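Protein kinase domain-containing protein (Chaetomium thermophilum, PDB 6Z3U) is the CDK7-type kinase of the CAK complex and probably uses ATP to phosphorylate serine and threonine residues, including those of the RNA polymerase II tail. Local coordinates at residues A199-L204 with W280-V285; E265-A270 with N299-Q304; L307-I312 with W329-E334. One frame throughout, in Å; residues are numbered along the deposited sequence.

Contact 1 of 3, residues A199-L204 with W280-V285; sequences AWMGML and WSVGMV
Leu-204 sets CG opposite its backbone N (chi1 171°) and sends CD2 out to Val-282, whose chi1 of 167° puts CG1 opposite N, for Met-201, and leaves CG2, beside N, for the leucine. The leucine and valine reach for each other tip to tip, with Leu-204 CD2 4.0 Å from Val-282 CG2. The same methyl also touches the next turn of the partner helix, where Val-285 CG1 lies 3.9 Å from Leu-204 CD2 and the leucine crosses the valine obliquely. One leucine branch thus bridges two valines spaced three residues apart. Met-201 works differently. Its chain is folded at chi2 and chi3, which carries the terminal methyl over to Val-282, with Met-201 CE 3.7 Å from Val-282 CG1 as the two side chains slide past each other in opposite directions. The methionine thus meets CG1, while the leucine lies mainly against CG2 and also comes near CG1. Cutting Val-282 back to an alanine removes both branches, and would probably leave a gap in which the Met-201 methyl and the Leu-204 tip lack their shared partner.

The pairing illustrates how helices set well apart can be joined largely by the ends of their side chains: the two short axes run nearly antiparallel, at 165°, and stay 11.2 Å apart. All four touching residues are buried, and no hydrogen bond passes between the segments. Helices 194-213 and 276-291 correspond to αE and αF of the protein kinase C-lobe, the latter its central hydrophobic helix. Around them, Met-201 also packs on Phe-286 and Leu-289 farther along helix 276-291 and on Trp-382 and Trp-383 of helix 381-384, while Trp-200 and Met-203 rest on Val-234 of strand 234-236.

Contact 2 of 3, residues E265-A270 with N299-Q304; sequences ELLFGA and NTEMEQ
Glu-301 OE2 is held by a salt bridge from Arg-259 NE, with Arg-262 NH2 adding a long, weak ion pair, while the aliphatic part of the same side chain lies against Leu-267. The glutamate thus serves two chemistries at once: its carboxylate faces arginines of the loop leading into helix 264-267, and Glu-301 CG sits 4.1 Å from Leu-267 CD2. Leu-267 makes its larger contact with Gln-304, one turn farther on, and the two side chains cross at about a right angle. Leu-267 CD1 comes to 3.7 Å from Gln-304 CG, and Leu-267 CD2 covers both CB and CG of the glutamine. Gln-304 sets CG opposite its backbone N (chi1 -164°) and then bends at chi2 (65°), a course that presents the methylenes to the leucine and leads the amide away from it. That amide is fixed at both ends by backbone: OE1 accepts from Gly-298 N, and NE2 donates to Leu-296 O.

In kinase terms, the short helix just after the activation segment (αEF) meets the start of αG. Glu-265 closes the P-P-E sequence of this kinase, the counterpart of the APE motif, and makes the salt bridge to Arg-371 familiar from the kinase C-lobe; Gly-39 of the neighbouring RING-type domain-containing protein packs on it. Both helices have defined ends close to the contact. Helix 264-267 finishes in a Schellman motif with Gly-269, at positive phi, as its C-prime residue, and Ala-270 N reaches back 2.9 Å to Glu-265 O. Helix 301-311 starts behind Thr-300, an N-cap residue whose OG1 accepts from Glu-303 N at 3.1 Å. Farther along the same helix, Ile-305 and Ile-308 continue the apolar surface beneath Leu-267.

Contact 3 of 3, residues L307-I312 with W329-E334; sequences LICKHI and WWDPME
Cys-309 points its side chain from the helix toward the loop, and SG lands beside two consecutive residues, Asp-331 and Pro-332. The proline turns its own side chain back toward the helix and offers a ring carbon, Pro-332 CD, at 4.4 Å from Cys-309 SG. Asp-331 sets CG opposite its backbone N (chi1 -171°), which brings only the end of its side chain near: Asp-331 OD1 lies 4.2 Å from Cys-309 SG. The other carboxylate oxygen is engaged within the loop. Met-333 N donates to Asp-331 OD2 at 3.2 Å, an Asx turn in which the donor stands above the carboxylate plane, 56° out of it. This bond is likely to restrain the carboxylate while the chain turns past the proline. Behind the proline, the indole of Trp-330 offers one face to Pro-332 N, 3.7 Å above the ring plane and displaced toward its rim; Trp-330 itself leans on Met-302, Ile-305 and Thr-306 of helix 301-311.

The loop belongs to the stretch following αG, where CMGC kinases carry their characteristic insert. No hydrogen bond crosses between 307-312 and 329-334, so the segments are joined by loose apolar and van der Waals contact, and a carboxylate this near would probably disfavour ionisation of the cysteine thiol.

In the fold
From the N terminus, contact 1 starts on helix 194-213 and closes on helix 276-291, spanning the catalytic loop and activation segment. Contact 2 opens within that span, at 265-270, and closes beyond it at 299-304, so the two cross. Contact 3 opens after both have closed and joins helix 301-311 to the loop at 329-334, a short closure in series. Contacts 2 and 3 share helix 301-311 and touch directly through Phe-268, whose ring meets that of Trp-329 and also packs on Trp-330 O. Trp-280 reaches Ile-308, linking contacts 1 and 3. Together they tie the C-lobe from αE through αF to αG and its following insert.

Contact 1 of 3, residues A199-L204 with W280-V285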
ATOM      1  N   ALA B 199     -23.085  15.928   9.621  1.00 20.27           N
ATOM      2  CA  ALA B 199     -21.697  16.328   9.822  1.00 21.12           C
ATOM      3  C   ALA B 199     -20.777  15.115   9.878  1.00 24.77           C
ATOM      4  O   ALA B 199     -19.706  15.110   9.262  1.00 31.21           O
ATOM      5  CB  ALA B 199     -21.567  17.158  11.097  1.00 29.12           C
ATOM      6  N   TRP B 200     -21.180  14.077  10.615  1.00 27.49           N
ATOM      7  CA  TRP B 200     -20.374  12.862  10.690  1.00 21.06           C
ATOM      8  C   TRP B 200     -20.280  12.184   9.330  1.00 19.52           C
ATOM      9  O   TRP B 200     -19.187  11.839   8.866  1.00 20.87           O
ATOM     10  CB  TRP B 200     -20.969  11.907  11.725  1.00 21.14           C
ATOM     11  CG  TRP B 200     -20.757  12.335  13.147  1.00 22.43           C
ATOM     12  CD1 TRP B 200     -19.679  13.006  13.650  1.00 22.67           C
ATOM     13  CD2 TRP B 200     -21.651  12.133  14.246  1.00 23.06           C
ATOM     14  NE1 TRP B 200     -19.843  13.223  14.996  1.00 30.50           N
ATOM     15  CE2 TRP B 200     -21.048  12.699  15.386  1.00 25.17           C
ATOM     16  CE3 TRP B 200     -22.904  11.526  14.378  1.00 22.17           C
ATOM     17  CZ2 TRP B 200     -21.651  12.673  16.642  1.00 24.63           C
ATOM     18  CZ3 TRP B 200     -23.503  11.505  15.625  1.00 26.17           C
ATOM     19  CH2 TRP B 200     -22.875  12.074  16.740  1.00 23.47           C
ATOM     20  N   MET B 201     -21.423  11.990   8.671  1.00 19.11           N
ATOM     21  CA  MET B 201     -21.424  11.326   7.373  1.00 18.76           C
ATOM     22  C   MET B 201     -20.561  12.075   6.366  1.00 19.02           C
ATOM     23  O   MET B 201     -19.914  11.456   5.514  1.00 18.94           O
ATOM     24  CB  MET B 201     -22.859  11.198   6.863  1.00 28.81           C
ATOM     25  CG  MET B 201     -23.686  10.154   7.591  1.00 23.09           C
ATOM     26  SD  MET B 201     -23.040   8.486   7.386  1.00 18.16           S
ATOM     27  CE  MET B 201     -23.145   8.304   5.609  1.00 18.07           C
ATOM     28  N   GLY B 202     -20.540  13.407   6.441  1.00 22.87           N
ATOM     29  CA  GLY B 202     -19.655  14.171   5.576  1.00 19.83           C
ATOM     30  C   GLY B 202     -18.196  13.818   5.789  1.00 21.57           C
ATOM     31  O   GLY B 202     -17.422  13.716   4.834  1.00 25.14           O
ATOM     32  N   MET B 203     -17.798  13.639   7.049  1.00 26.86           N
ATOM     33  CA  MET B 203     -16.429  13.236   7.350  1.00 25.60           C
ATOM     34  C   MET B 203     -16.143  11.836   6.822  1.00 23.05           C
ATOM     35  O   MET B 203     -15.144  11.616   6.126  1.00 24.17           O
ATOM     36  CB  MET B 203     -16.203  13.305   8.860  1.00 24.57           C
ATOM     37  CG  MET B 203     -16.279  14.717   9.408  1.00 21.48           C
ATOM     38  SD  MET B 203     -16.422  14.766  11.198  1.00 29.47           S
ATOM     39  CE  MET B 203     -16.445  16.532  11.488  1.00 27.86           C
ATOM     40  N   LEU B 204     -17.010  10.876   7.147  1.00 24.94           N
ATOM     41  CA  LEU B 204     -16.823   9.505   6.676  1.00 19.37           C
ATOM     42  C   LEU B 204     -16.760   9.448   5.154  1.00 19.23           C
ATOM     43  O   LEU B 204     -15.890   8.782   4.582  1.00 19.32           O
ATOM     44  CB  LEU B 204     -17.949   8.617   7.205  1.00 19.04           C
ATOM     45  CG  LEU B 204     -18.033   7.203   6.629  1.00 18.84           C
ATOM     46  CD1 LEU B 204     -16.711   6.486   6.791  1.00 30.97           C
ATOM     47  CD2 LEU B 204     -19.150   6.416   7.295  1.00 18.67           C
ATOM     48  N   TRP B 280     -21.277   0.322   0.472  1.00 23.32           N
ATOM     49  CA  TRP B 280     -22.333  -0.403   1.172  1.00 23.30           C
ATOM     50  C   TRP B 280     -22.157  -0.306   2.680  1.00 22.46           C
ATOM     51  O   TRP B 280     -23.119  -0.053   3.414  1.00 28.55           O
ATOM     52  CB  TRP B 280     -22.340  -1.868   0.740  1.00 23.93           C
ATOM     53  CG  TRP B 280     -23.347  -2.705   1.470  1.00 24.49           C
ATOM     54  CD1 TRP B 280     -23.213  -3.252   2.717  1.00 23.55           C
ATOM     55  CD2 TRP B 280     -24.634  -3.107   0.993  1.00 24.81           C
ATOM     56  NE1 TRP B 280     -24.343  -3.961   3.046  1.00 24.35           N
ATOM     57  CE2 TRP B 280     -25.230  -3.888   2.004  1.00 24.89           C
ATOM     58  CE3 TRP B 280     -25.342  -2.881  -0.190  1.00 25.65           C
ATOM     59  CZ2 TRP B 280     -26.498  -4.444   1.865  1.00 25.48           C
ATOM     60  CZ3 TRP B 280     -26.601  -3.431  -0.324  1.00 28.11           C
ATOM     61  CH2 TRP B 280     -27.166  -4.205   0.696  1.00 28.96           C
ATOM     62  N   SER B 281     -20.934  -0.522   3.165  1.00 22.05           N
ATOM     63  CA  SER B 281     -20.680  -0.398   4.595  1.00 21.36           C
ATOM     64  C   SER B 281     -21.022   1.000   5.091  1.00 20.94           C
ATOM     65  O   SER B 281     -21.582   1.160   6.183  1.00 25.61           O
ATOM     66  CB  SER B 281     -19.223  -0.733   4.896  1.00 25.10           C
ATOM     67  OG  SER B 281     -18.951  -2.085   4.579  1.00 36.01           O
ATOM     68  N   VAL B 282     -20.699   2.026   4.303  1.00 21.05           N
ATOM     69  CA  VAL B 282     -21.094   3.383   4.666  1.00 20.83           C
ATOM     70  C   VAL B 282     -22.608   3.475   4.775  1.00 21.05           C
ATOM     71  O   VAL B 282     -23.145   4.072   5.717  1.00 21.54           O
ATOM     72  CB  VAL B 282     -20.536   4.389   3.647  1.00 21.13           C
ATOM     73  CG1 VAL B 282     -21.185   5.745   3.831  1.00 21.15           C
ATOM     74  CG2 VAL B 282     -19.034   4.493   3.798  1.00 24.25           C
ATOM     75  N   GLY B 283     -23.322   2.880   3.819  1.00 21.67           N
ATOM     76  CA  GLY B 283     -24.771   2.873   3.895  1.00 22.02           C
ATOM     77  C   GLY B 283     -25.282   2.264   5.186  1.00 21.68           C
ATOM     78  O   GLY B 283     -26.275   2.725   5.751  1.00 21.70           O
ATOM     79  N   MET B 284     -24.609   1.219   5.672  1.00 21.45           N
ATOM     80  CA  MET B 284     -25.018   0.601   6.931  1.00 21.23           C
ATOM     81  C   MET B 284     -24.660   1.472   8.128  1.00 20.58           C
ATOM     82  O   MET B 284     -25.405   1.497   9.116  1.00 20.51           O
ATOM     83  CB  MET B 284     -24.387  -0.784   7.064  1.00 21.33           C
ATOM     84  CG  MET B 284     -24.959  -1.803   6.091  1.00 22.11           C
ATOM     85  SD  MET B 284     -26.721  -2.071   6.366  1.00 22.66           S
ATOM     86  CE  MET B 284     -27.248  -2.632   4.751  1.00 23.68           C
ATOM     87  N   VAL B 285     -23.531   2.181   8.068  1.00 20.22           N
ATOM     88  CA  VAL B 285     -23.209   3.142   9.120  1.00 22.47           C
ATOM     89  C   VAL B 285     -24.194   4.302   9.090  1.00 19.89           C
ATOM     90  O   VAL B 285     -24.648   4.779  10.137  1.00 19.72           O
ATOM     91  CB  VAL B 285     -21.756   3.625   8.975  1.00 19.48           C
ATOM     92  CG1 VAL B 285     -21.491   4.796   9.900  1.00 19.17           C
ATOM     93  CG2 VAL B 285     -20.788   2.490   9.267  1.00 19.38           C
TER

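Contact 2 of 3, residues E265-A270 with N299-Q304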
ATOM      1  N   GLU B 265     -22.538  -8.774  -2.656  1.00 31.72           N
ATOM      2  CA  GLU B 265     -21.612  -9.408  -3.588  1.00 29.87           C
ATOM      3  C   GLU B 265     -20.494 -10.134  -2.851  1.00 32.71           C
ATOM      4  O   GLU B 265     -20.012 -11.170  -3.322  1.00 39.21           O
ATOM      5  CB  GLU B 265     -21.045  -8.369  -4.562  1.00 32.43           C
ATOM      6  CG  GLU B 265     -20.183  -7.273  -3.943  1.00 29.95           C
ATOM      7  CD  GLU B 265     -20.948  -5.986  -3.683  1.00 32.76           C
ATOM      8  OE1 GLU B 265     -22.170  -6.050  -3.432  1.00 35.03           O
ATOM      9  OE2 GLU B 265     -20.323  -4.903  -3.740  1.00 33.36           O
ATOM     10  N   LEU B 266     -20.082  -9.624  -1.688  1.00 33.11           N
ATOM     11  CA  LEU B 266     -19.074 -10.318  -0.893  1.00 28.11           C
ATOM     12  C   LEU B 266     -19.683 -11.499  -0.148  1.00 29.66           C
ATOM     13  O   LEU B 266     -19.042 -12.546  -0.009  1.00 31.72           O
ATOM     14  CB  LEU B 266     -18.413  -9.347   0.086  1.00 26.86           C
ATOM     15  CG  LEU B 266     -17.048  -8.790  -0.331  1.00 26.62           C
ATOM     16  CD1 LEU B 266     -17.048  -8.324  -1.779  1.00 27.23           C
ATOM     17  CD2 LEU B 266     -16.631  -7.652   0.588  1.00 25.48           C
ATOM     18  N   LEU B 267     -20.924 -11.353   0.327  1.00 30.04           N
ATOM     19  CA  LEU B 267     -21.621 -12.488   0.920  1.00 29.71           C
ATOM     20  C   LEU B 267     -21.738 -13.635  -0.073  1.00 30.52           C
ATOM     21  O   LEU B 267     -21.735 -14.806   0.323  1.00 33.53           O
ATOM     22  CB  LEU B 267     -23.011 -12.062   1.399  1.00 29.73           C
ATOM     23  CG  LEU B 267     -23.080 -11.192   2.658  1.00 27.64           C
ATOM     24  CD1 LEU B 267     -24.404 -10.464   2.733  1.00 27.51           C
ATOM     25  CD2 LEU B 267     -22.875 -12.032   3.908  1.00 27.60           C
ATOM     26  N   PHE B 268     -21.824 -13.322  -1.362  1.00 31.08           N
ATOM     27  CA  PHE B 268     -21.911 -14.326  -2.410  1.00 44.69           C
ATOM     28  C   PHE B 268     -20.543 -14.796  -2.893  1.00 37.23           C
ATOM     29  O   PHE B 268     -20.467 -15.521  -3.890  1.00 42.77           O
ATOM     30  CB  PHE B 268     -22.724 -13.777  -3.585  1.00 43.24           C
ATOM     31  CG  PHE B 268     -24.149 -13.429  -3.231  1.00 38.99           C
ATOM     32  CD1 PHE B 268     -24.821 -14.109  -2.226  1.00 35.00           C
ATOM     33  CD2 PHE B 268     -24.813 -12.417  -3.902  1.00 33.12           C
ATOM     34  CE1 PHE B 268     -26.125 -13.790  -1.905  1.00 33.25           C
ATOM     35  CE2 PHE B 268     -26.118 -12.095  -3.584  1.00 33.15           C
ATOM     36  CZ  PHE B 268     -26.773 -12.781  -2.584  1.00 33.21           C
ATOM     37  N   GLY B 269     -19.467 -14.413  -2.209  1.00 37.44           N
ATOM     38  CA  GLY B 269     -18.152 -14.918  -2.551  1.00 32.33           C
ATOM     39  C   GLY B 269     -17.500 -14.258  -3.740  1.00 32.52           C
ATOM     40  O   GLY B 269     -16.630 -14.868  -4.373  1.00 41.82           O
ATOM     41  N   ALA B 270     -17.876 -13.022  -4.059  1.00 31.86           N
ATOM     42  CA  ALA B 270     -17.315 -12.344  -5.220  1.00 32.15           C
ATOM     43  C   ALA B 270     -15.812 -12.151  -5.056  1.00 31.72           C
ATOM     44  O   ALA B 270     -15.326 -11.796  -3.979  1.00 30.66           O
ATOM     45  CB  ALA B 270     -17.996 -10.992  -5.430  1.00 31.50           C
ATOM     46  N   ASN B 299     -26.373 -12.924  12.520  1.00 40.29           N
ATOM     47  CA  ASN B 299     -25.411 -13.724  13.263  1.00 43.11           C
ATOM     48  C   ASN B 299     -24.683 -14.741  12.393  1.00 39.81           C
ATOM     49  O   ASN B 299     -23.668 -15.292  12.830  1.00 47.19           O
ATOM     50  CB  ASN B 299     -26.115 -14.451  14.412  1.00 46.64           C
ATOM     51  CG  ASN B 299     -26.840 -13.500  15.344  1.00 47.30           C
ATOM     52  OD1 ASN B 299     -28.031 -13.659  15.609  1.00 57.49           O
ATOM     53  ND2 ASN B 299     -26.123 -12.497  15.840  1.00 43.17           N
ATOM     54  N   THR B 300     -25.179 -15.008  11.186  1.00 49.23           N
ATOM     55  CA  THR B 300     -24.521 -15.900  10.243  1.00 36.89           C
ATOM     56  C   THR B 300     -24.678 -15.329   8.841  1.00 34.42           C
ATOM     57  O   THR B 300     -25.504 -14.445   8.595  1.00 42.11           O
ATOM     58  CB  THR B 300     -25.105 -17.316  10.301  1.00 44.15           C
ATOM     59  OG1 THR B 300     -26.401 -17.324   9.690  1.00 48.73           O
ATOM     60  CG2 THR B 300     -25.226 -17.785  11.743  1.00 48.30           C
ATOM     61  N   GLU B 301     -23.883 -15.854   7.905  1.00 40.75           N
ATOM     62  CA  GLU B 301     -23.960 -15.360   6.534  1.00 39.88           C
ATOM     63  C   GLU B 301     -25.330 -15.628   5.924  1.00 36.48           C
ATOM     64  O   GLU B 301     -25.817 -14.827   5.118  1.00 33.21           O
ATOM     65  CB  GLU B 301     -22.856 -15.982   5.679  1.00 45.87           C
ATOM     66  CG  GLU B 301     -21.485 -15.329   5.862  1.00 43.78           C
ATOM     67  CD  GLU B 301     -20.898 -15.554   7.242  1.00 45.47           C
ATOM     68  OE1 GLU B 301     -21.075 -16.663   7.791  1.00 58.66           O
ATOM     69  OE2 GLU B 301     -20.262 -14.620   7.776  1.00 37.84           O
ATOM     70  N   MET B 302     -25.971 -16.737   6.299  1.00 40.35           N
ATOM     71  CA  MET B 302     -27.328 -16.985   5.822  1.00 42.57           C
ATOM     72  C   MET B 302     -28.309 -16.004   6.451  1.00 41.78           C
ATOM     73  O   MET B 302     -29.262 -15.565   5.798  1.00 43.53           O
ATOM     74  CB  MET B 302     -27.741 -18.428   6.116  1.00 43.63           C
ATOM     75  CG  MET B 302     -26.927 -19.465   5.355  1.00 49.96           C
ATOM     76  SD  MET B 302     -27.674 -21.107   5.352  1.00 44.99           S
ATOM     77  CE  MET B 302     -27.908 -21.381   7.108  1.00 66.07           C
ATOM     78  N   GLU B 303     -28.100 -15.656   7.724  1.00 35.75           N
ATOM     79  CA  GLU B 303     -28.932 -14.631   8.343  1.00 35.54           C
ATOM     80  C   GLU B 303     -28.695 -13.275   7.689  1.00 32.36           C
ATOM     81  O   GLU B 303     -29.646 -12.529   7.433  1.00 36.20           O
ATOM     82  CB  GLU B 303     -28.656 -14.551   9.845  1.00 45.99           C
ATOM     83  CG  GLU B 303     -29.158 -15.747  10.644  1.00 53.94           C
ATOM     84  CD  GLU B 303     -29.067 -15.531  12.147  1.00 55.06           C
ATOM     85  OE1 GLU B 303     -29.385 -14.415  12.613  1.00 53.48           O
ATOM     86  OE2 GLU B 303     -28.677 -16.478  12.862  1.00 57.95           O
ATOM     87  N   GLN B 304     -27.434 -12.943   7.404  1.00 32.46           N
ATOM     88  CA  GLN B 304     -27.150 -11.676   6.739  1.00 29.40           C
ATOM     89  C   GLN B 304     -27.783 -11.637   5.355  1.00 38.81           C
ATOM     90  O   GLN B 304     -28.367 -10.620   4.959  1.00 35.29           O
ATOM     91  CB  GLN B 304     -25.642 -11.455   6.644  1.00 29.82           C
ATOM     92  CG  GLN B 304     -25.254 -10.023   6.331  1.00 29.05           C
ATOM     93  CD  GLN B 304     -25.638  -9.059   7.433  1.00 29.10           C
ATOM     94  OE1 GLN B 304     -25.843  -9.457   8.580  1.00 30.21           O
ATOM     95  NE2 GLN B 304     -25.745  -7.781   7.088  1.00 30.49           N
TER

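Contact 3 of 3, residues L307-I312 with W329-E334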
ATOM      1  N   LEU B 307     -31.484 -11.274   5.868  1.00 41.86           N
ATOM      2  CA  LEU B 307     -31.820  -9.934   6.335  1.00 32.69           C
ATOM      3  C   LEU B 307     -31.810  -8.936   5.186  1.00 28.90           C
ATOM      4  O   LEU B 307     -32.714  -8.101   5.072  1.00 39.40           O
ATOM      5  CB  LEU B 307     -30.851  -9.502   7.432  1.00 30.51           C
ATOM      6  CG  LEU B 307     -31.092 -10.091   8.824  1.00 28.50           C
ATOM      7  CD1 LEU B 307     -29.980  -9.672   9.780  1.00 32.68           C
ATOM      8  CD2 LEU B 307     -32.445  -9.671   9.368  1.00 27.92           C
ATOM      9  N   ILE B 308     -30.801  -9.007   4.317  1.00 35.06           N
ATOM     10  CA  ILE B 308     -30.760  -8.100   3.175  1.00 36.17           C
ATOM     11  C   ILE B 308     -31.965  -8.341   2.276  1.00 37.51           C
ATOM     12  O   ILE B 308     -32.579  -7.395   1.768  1.00 43.72           O
ATOM     13  CB  ILE B 308     -29.433  -8.253   2.411  1.00 29.87           C
ATOM     14  CG1 ILE B 308     -28.270  -7.810   3.301  1.00 29.56           C
ATOM     15  CG2 ILE B 308     -29.463  -7.436   1.128  1.00 31.49           C
ATOM     16  CD1 ILE B 308     -26.902  -8.087   2.720  1.00 31.88           C
ATOM     17  N   CYS B 309     -32.330  -9.609   2.072  1.00 38.69           N
ATOM     18  CA  CYS B 309     -33.523  -9.913   1.290  1.00 42.40           C
ATOM     19  C   CYS B 309     -34.770  -9.326   1.943  1.00 35.59           C
ATOM     20  O   CYS B 309     -35.658  -8.811   1.254  1.00 38.09           O
ATOM     21  CB  CYS B 309     -33.671 -11.427   1.123  1.00 51.76           C
ATOM     22  SG  CYS B 309     -32.465 -12.194   0.008  1.00 43.66           S
ATOM     23  N   LYS B 310     -34.851  -9.392   3.271  1.00 31.58           N
ATOM     24  CA  LYS B 310     -36.051  -8.937   3.963  1.00 39.56           C
ATOM     25  C   LYS B 310     -36.165  -7.416   3.925  1.00 35.43           C
ATOM     26  O   LYS B 310     -37.230  -6.871   3.613  1.00 31.54           O
ATOM     27  CB  LYS B 310     -36.042  -9.453   5.405  1.00 39.92           C
ATOM     28  CG  LYS B 310     -37.259  -9.067   6.235  1.00 44.07           C
ATOM     29  CD  LYS B 310     -37.051  -9.415   7.704  1.00 61.18           C
ATOM     30  CE  LYS B 310     -38.201  -8.918   8.576  1.00 64.43           C
ATOM     31  NZ  LYS B 310     -39.435  -9.744   8.435  1.00 77.96           N
ATOM     32  N   HIS B 311     -35.070  -6.714   4.227  1.00 36.47           N
ATOM     33  CA  HIS B 311     -35.118  -5.275   4.449  1.00 32.51           C
ATOM     34  C   HIS B 311     -34.702  -4.442   3.244  1.00 28.86           C
ATOM     35  O   HIS B 311     -35.041  -3.255   3.195  1.00 40.45           O
ATOM     36  CB  HIS B 311     -34.228  -4.888   5.639  1.00 35.76           C
ATOM     37  CG  HIS B 311     -34.773  -5.304   6.972  1.00 43.80           C
ATOM     38  ND1 HIS B 311     -35.881  -6.112   7.110  1.00 45.61           N
ATOM     39  CD2 HIS B 311     -34.370  -5.004   8.229  1.00 56.92           C
ATOM     40  CE1 HIS B 311     -36.132  -6.298   8.394  1.00 36.95           C
ATOM     41  NE2 HIS B 311     -35.229  -5.635   9.095  1.00 43.02           N
ATOM     42  N   ILE B 312     -33.980  -5.009   2.284  1.00 29.18           N
ATOM     43  CA  ILE B 312     -33.564  -4.290   1.086  1.00 35.02           C
ATOM     44  C   ILE B 312     -34.245  -4.847  -0.158  1.00 33.19           C
ATOM     45  O   ILE B 312     -34.779  -4.093  -0.973  1.00 37.07           O
ATOM     46  CB  ILE B 312     -32.027  -4.312   0.929  1.00 36.87           C
ATOM     47  CG1 ILE B 312     -31.362  -3.443   1.998  1.00 31.39           C
ATOM     48  CG2 ILE B 312     -31.626  -3.825  -0.455  1.00 47.49           C
ATOM     49  CD1 ILE B 312     -30.994  -4.198   3.245  1.00 37.99           C
ATOM     50  N   TRP B 329     -23.153 -17.944  -4.158  1.00 40.67           N
ATOM     51  CA  TRP B 329     -24.518 -17.439  -4.166  1.00 42.51           C
ATOM     52  C   TRP B 329     -25.428 -18.362  -3.368  1.00 38.08           C
ATOM     53  O   TRP B 329     -25.376 -19.586  -3.513  1.00 39.41           O
ATOM     54  CB  TRP B 329     -25.031 -17.318  -5.598  1.00 48.84           C
ATOM     55  CG  TRP B 329     -26.495 -17.022  -5.667  1.00 39.05           C
ATOM     56  CD1 TRP B 329     -27.094 -15.807  -5.515  1.00 38.09           C
ATOM     57  CD2 TRP B 329     -27.549 -17.965  -5.891  1.00 40.64           C
ATOM     58  NE1 TRP B 329     -28.456 -15.932  -5.640  1.00 38.97           N
ATOM     59  CE2 TRP B 329     -28.760 -17.248  -5.869  1.00 40.63           C
ATOM     60  CE3 TRP B 329     -27.585 -19.344  -6.111  1.00 43.45           C
ATOM     61  CZ2 TRP B 329     -29.996 -17.864  -6.059  1.00 51.39           C
ATOM     62  CZ3 TRP B 329     -28.812 -19.954  -6.299  1.00 44.99           C
ATOM     63  CH2 TRP B 329     -30.000 -19.215  -6.272  1.00 45.75           C
ATOM     64  N   TRP B 330     -26.272 -17.769  -2.529  1.00 42.05           N
ATOM     65  CA  TRP B 330     -27.225 -18.534  -1.742  1.00 45.11           C
ATOM     66  C   TRP B 330     -28.488 -17.708  -1.559  1.00 43.94           C
ATOM     67  O   TRP B 330     -28.436 -16.480  -1.454  1.00 46.79           O
ATOM     68  CB  TRP B 330     -26.645 -18.936  -0.385  1.00 44.81           C
ATOM     69  CG  TRP B 330     -27.612 -19.698   0.461  1.00 47.52           C
ATOM     70  CD1 TRP B 330     -27.850 -21.042   0.428  1.00 44.82           C
ATOM     71  CD2 TRP B 330     -28.474 -19.163   1.471  1.00 47.39           C
ATOM     72  NE1 TRP B 330     -28.807 -21.375   1.355  1.00 46.54           N
ATOM     73  CE2 TRP B 330     -29.207 -20.239   2.008  1.00 46.42           C
ATOM     74  CE3 TRP B 330     -28.696 -17.877   1.975  1.00 49.70           C
ATOM     75  CZ2 TRP B 330     -30.144 -20.071   3.023  1.00 57.36           C
ATOM     76  CZ3 TRP B 330     -29.627 -17.712   2.982  1.00 49.52           C
ATOM     77  CH2 TRP B 330     -30.340 -18.801   3.496  1.00 57.30           C
ATOM     78  N   ASP B 331     -29.627 -18.398  -1.535  1.00 46.36           N
ATOM     79  CA  ASP B 331     -30.925 -17.770  -1.376  1.00 48.47           C
ATOM     80  C   ASP B 331     -31.731 -18.592  -0.379  1.00 54.76           C
ATOM     81  O   ASP B 331     -31.681 -19.830  -0.419  1.00 58.73           O
ATOM     82  CB  ASP B 331     -31.673 -17.683  -2.712  1.00 52.92           C
ATOM     83  CG  ASP B 331     -32.922 -16.834  -2.625  1.00 61.05           C
ATOM     84  OD1 ASP B 331     -32.790 -15.602  -2.458  1.00 54.06           O
ATOM     85  OD2 ASP B 331     -34.034 -17.398  -2.718  1.00 69.13           O
ATOM     86  N   PRO B 332     -32.474 -17.947   0.529  1.00 63.35           N
ATOM     87  CA  PRO B 332     -33.238 -18.716   1.527  1.00 59.65           C
ATOM     88  C   PRO B 332     -34.369 -19.539   0.936  1.00 53.07           C
ATOM     89  O   PRO B 332     -34.988 -20.320   1.672  1.00 47.76           O
ATOM     90  CB  PRO B 332     -33.778 -17.635   2.472  1.00 57.11           C
ATOM     91  CG  PRO B 332     -33.805 -16.387   1.655  1.00 55.82           C
ATOM     92  CD  PRO B 332     -32.650 -16.492   0.699  1.00 58.47           C
ATOM     93  N   MET B 333     -34.653 -19.400  -0.358  1.00 51.60           N
ATOM     94  CA  MET B 333     -35.721 -20.151  -1.014  1.00 61.39           C
ATOM     95  C   MET B 333     -37.078 -19.864  -0.374  1.00 64.15           C
ATOM     96  O   MET B 333     -37.883 -20.767  -0.138  1.00 63.87           O
ATOM     97  CB  MET B 333     -35.416 -21.650  -1.008  1.00 63.91           C
ATOM     98  CG  MET B 333     -34.333 -22.039  -2.002  1.00 58.84           C
ATOM     99  SD  MET B 333     -33.825 -23.763  -1.890  1.00 64.04           S
ATOM    100  CE  MET B 333     -35.410 -24.598  -1.897  1.00 60.86           C
ATOM    101  N   GLU B 334     -37.332 -18.591  -0.096  1.00 70.99           N
ATOM    102  CA  GLU B 334     -38.637 -18.096   0.312  1.00 61.51           C
ATOM    103  C   GLU B 334     -39.214 -17.245  -0.810  1.00 59.27           C
ATOM    104  O   GLU B 334     -38.552 -16.964  -1.813  1.00 61.11           O
ATOM    105  CB  GLU B 334     -38.541 -17.283   1.608  1.00 64.52           C
ATOM    106  CG  GLU B 334     -38.058 -18.074   2.818  1.00 79.73           C
ATOM    107  CD  GLU B 334     -39.059 -19.121   3.275  1.00 79.32           C
ATOM    108  OE1 GLU B 334     -40.125 -19.248   2.635  1.00 82.18           O
ATOM    109  OE2 GLU B 334     -38.781 -19.817   4.275  1.00 70.40           O
TER